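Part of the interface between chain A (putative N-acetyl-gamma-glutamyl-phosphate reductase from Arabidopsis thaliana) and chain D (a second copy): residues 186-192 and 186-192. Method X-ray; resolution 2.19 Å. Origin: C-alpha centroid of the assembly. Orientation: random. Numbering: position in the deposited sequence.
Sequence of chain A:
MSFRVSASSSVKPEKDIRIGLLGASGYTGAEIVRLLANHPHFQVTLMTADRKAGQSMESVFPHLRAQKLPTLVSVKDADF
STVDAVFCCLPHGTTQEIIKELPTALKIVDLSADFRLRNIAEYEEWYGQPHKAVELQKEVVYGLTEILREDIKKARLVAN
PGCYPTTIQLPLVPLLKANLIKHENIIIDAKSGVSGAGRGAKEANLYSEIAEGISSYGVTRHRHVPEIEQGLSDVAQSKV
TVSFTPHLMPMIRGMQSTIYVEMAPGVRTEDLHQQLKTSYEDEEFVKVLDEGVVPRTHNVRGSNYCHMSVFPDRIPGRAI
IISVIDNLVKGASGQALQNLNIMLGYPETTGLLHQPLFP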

# COMPACT_ATOMS: atom_id res chain seq x y z
N ILE A 186 -23.99 23.07 2.13
CA ILE A 186 -23.80 21.63 2.07
C ILE A 186 -22.33 21.50 1.68
O ILE A 186 -21.94 21.89 0.58
N ILE A 187 -21.51 20.99 2.59
CA ILE A 187 -20.09 20.85 2.31
C ILE A 187 -19.74 19.38 2.17
O ILE A 187 -20.05 18.56 3.05
N ILE A 188 -19.10 19.04 1.06
CA ILE A 188 -18.73 17.67 0.77
C ILE A 188 -17.22 17.46 0.67
O ILE A 188 -16.57 18.04 -0.21
N ASP A 189 -16.68 16.65 1.57
CA ASP A 189 -15.25 16.34 1.55
C ASP A 189 -15.16 14.88 1.11
O ASP A 189 -15.39 13.97 1.91
N ALA A 190 -14.83 14.66 -0.16
CA ALA A 190 -14.76 13.32 -0.73
C ALA A 190 -13.36 12.75 -0.95
O ALA A 190 -12.38 13.47 -1.13
N LYS A 191 -13.30 11.42 -0.95
CA LYS A 191 -12.06 10.69 -1.11
C LYS A 191 -12.26 9.58 -2.13
O LYS A 191 -13.32 8.96 -2.19
N SER A 192 -11.23 9.33 -2.93
CA SER A 192 -11.32 8.29 -3.94
C SER A 192 -10.01 7.57 -4.20
O SER A 192 -8.94 8.15 -4.10
N ILE D 186 -16.81 26.39 11.59
CA ILE D 186 -15.50 26.01 11.11
C ILE D 186 -15.59 24.49 11.04
O ILE D 186 -15.72 23.82 12.07
N ILE D 187 -15.55 23.94 9.83
CA ILE D 187 -15.64 22.50 9.66
C ILE D 187 -14.30 21.92 9.22
O ILE D 187 -13.70 22.36 8.25
N ILE D 188 -13.83 20.93 9.97
CA ILE D 188 -12.56 20.30 9.69
C ILE D 188 -12.68 18.82 9.34
O ILE D 188 -13.15 18.01 10.15
N ASP D 189 -12.28 18.46 8.13
CA ASP D 189 -12.30 17.07 7.69
C ASP D 189 -10.84 16.65 7.59
O ASP D 189 -10.15 16.98 6.62
N ALA D 190 -10.36 15.94 8.61
CA ALA D 190 -8.97 15.53 8.67
C ALA D 190 -8.68 14.07 8.31
O ALA D 190 -9.55 13.19 8.42
N LYS D 191 -7.45 13.83 7.87
CA LYS D 191 -7.00 12.51 7.46
C LYS D 191 -5.66 12.22 8.09
O LYS D 191 -4.82 13.12 8.22
N SER D 192 -5.43 10.97 8.47
CA SER D 192 -4.16 10.61 9.08
C SER D 192 -3.71 9.19 8.75
O SER D 192 -4.54 8.30 8.55

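Two copies of the same strand run parallel, their axes 9.0 Å apart at closest approach and 5° from alignment. Each residue that points inward meets its own counterpart: A:Ile187, A:Asp189 and A:Lys191, like D:Ile187, D:Asp189 and D:Lys191, direct CA-to-CB toward the partner strand, while A:Ile188, A:Ala190, D:Ile188 and D:Ala190 point away, as alternation along a strand requires.

The apolar contact is a single pair. A:Ile187 and D:Ile187, both with chi1 m and chi2 t, extend their side chains until A:Ile187 CD1 lies 3.9 Å from D:Ile187 CD1, a van der Waals contact well suited to a buried site without polar partners.

The other contacts centre on Asp and Lys. A:Asp189 and D:Asp189 both adopt t, and their carboxylates approach closely, with A:Asp189 OD1 3.3 Å from D:Asp189 OD1. The like charges repel, and the two ammonium groups nearby offset this. A:Lys191 and D:Lys191 (m, p, t, t) each place NZ within reach of both carboxylates: A:Lys191 NZ donates a hydrogen bond to D:Asp189 OD2 at 2.9 Å, and D:Lys191 NZ to A:Asp189 OD2 at 2.9 Å, both as salt bridges. Within each chain, the ammonium group also bridges its own carboxylate (A:Lys191 NZ to A:Asp189 OD1, 3.0 Å, weak; D:Lys191 NZ to D:Asp189 OD1, 2.9 Å) and is held by its own strand (A:Lys191 NZ to A:Asp189 O and D:Lys191 NZ to D:Asp189 O, both 2.8 Å). Two lysines thus balance two aspartates in a buried cluster whose OD2 and NZ atoms also have hydrogen-bond partners elsewhere in the structure.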

# COMPACT_ATOMS: atom_id res chain seq x y z
CB ILE A 186 -24.68 21.00 0.98
CG1 ILE A 186 -26.14 21.11 1.38
CG2 ILE A 186 -24.23 19.57 0.74
CD1 ILE A 186 -27.12 20.63 0.31
CB ILE A 187 -19.25 21.49 3.43
CG1 ILE A 187 -19.53 22.99 3.47
CG2 ILE A 187 -17.77 21.24 3.19
CD1 ILE A 187 -18.79 23.74 4.54
CB ILE A 188 -19.38 17.21 -0.56
CG1 ILE A 188 -20.87 17.54 -0.54
CG2 ILE A 188 -19.16 15.72 -0.76
CD1 ILE A 188 -21.48 17.70 -1.93
CB ASP A 189 -14.62 16.53 2.93
CG ASP A 189 -13.11 16.38 2.89
OD1 ASP A 189 -12.64 15.27 2.56
OD2 ASP A 189 -12.40 17.38 3.18
CB ALA A 190 -15.56 13.27 -2.04
CB LYS A 191 -11.65 10.07 0.23
CG LYS A 191 -11.47 11.06 1.38
CD LYS A 191 -12.79 11.54 1.97
CE LYS A 191 -12.53 12.37 3.22
NZ LYS A 191 -13.75 12.85 3.91
CB SER A 192 -11.84 8.89 -5.26
OG SER A 192 -11.73 7.97 -6.34
CB ILE D 186 -14.39 26.42 12.10
CG1 ILE D 186 -14.26 27.95 12.15
CG2 ILE D 186 -13.07 25.82 11.68
CD1 ILE D 186 -13.17 28.46 13.09
CB ILE D 187 -16.74 22.13 8.66
CG1 ILE D 187 -18.07 22.70 9.18
CG2 ILE D 187 -16.82 20.61 8.49
CD1 ILE D 187 -19.24 22.48 8.25
CB ILE D 188 -11.61 20.44 10.90
CG1 ILE D 188 -11.50 21.91 11.31
CG2 ILE D 188 -10.22 19.90 10.54
CD1 ILE D 188 -11.27 22.10 12.78
CB ASP D 189 -12.98 16.94 6.33
CG ASP D 189 -13.13 15.50 5.90
OD1 ASP D 189 -12.09 14.82 5.74
OD2 ASP D 189 -14.28 15.05 5.73
CB ALA D 190 -8.42 15.85 10.06
CB LYS D 191 -6.86 12.44 5.94
CG LYS D 191 -8.13 12.74 5.15
CD LYS D 191 -8.50 14.21 5.11
CE LYS D 191 -9.58 14.47 4.06
NZ LYS D 191 -10.07 15.87 4.01
CB SER D 192 -4.24 10.75 10.60
OG SER D 192 -3.01 10.34 11.18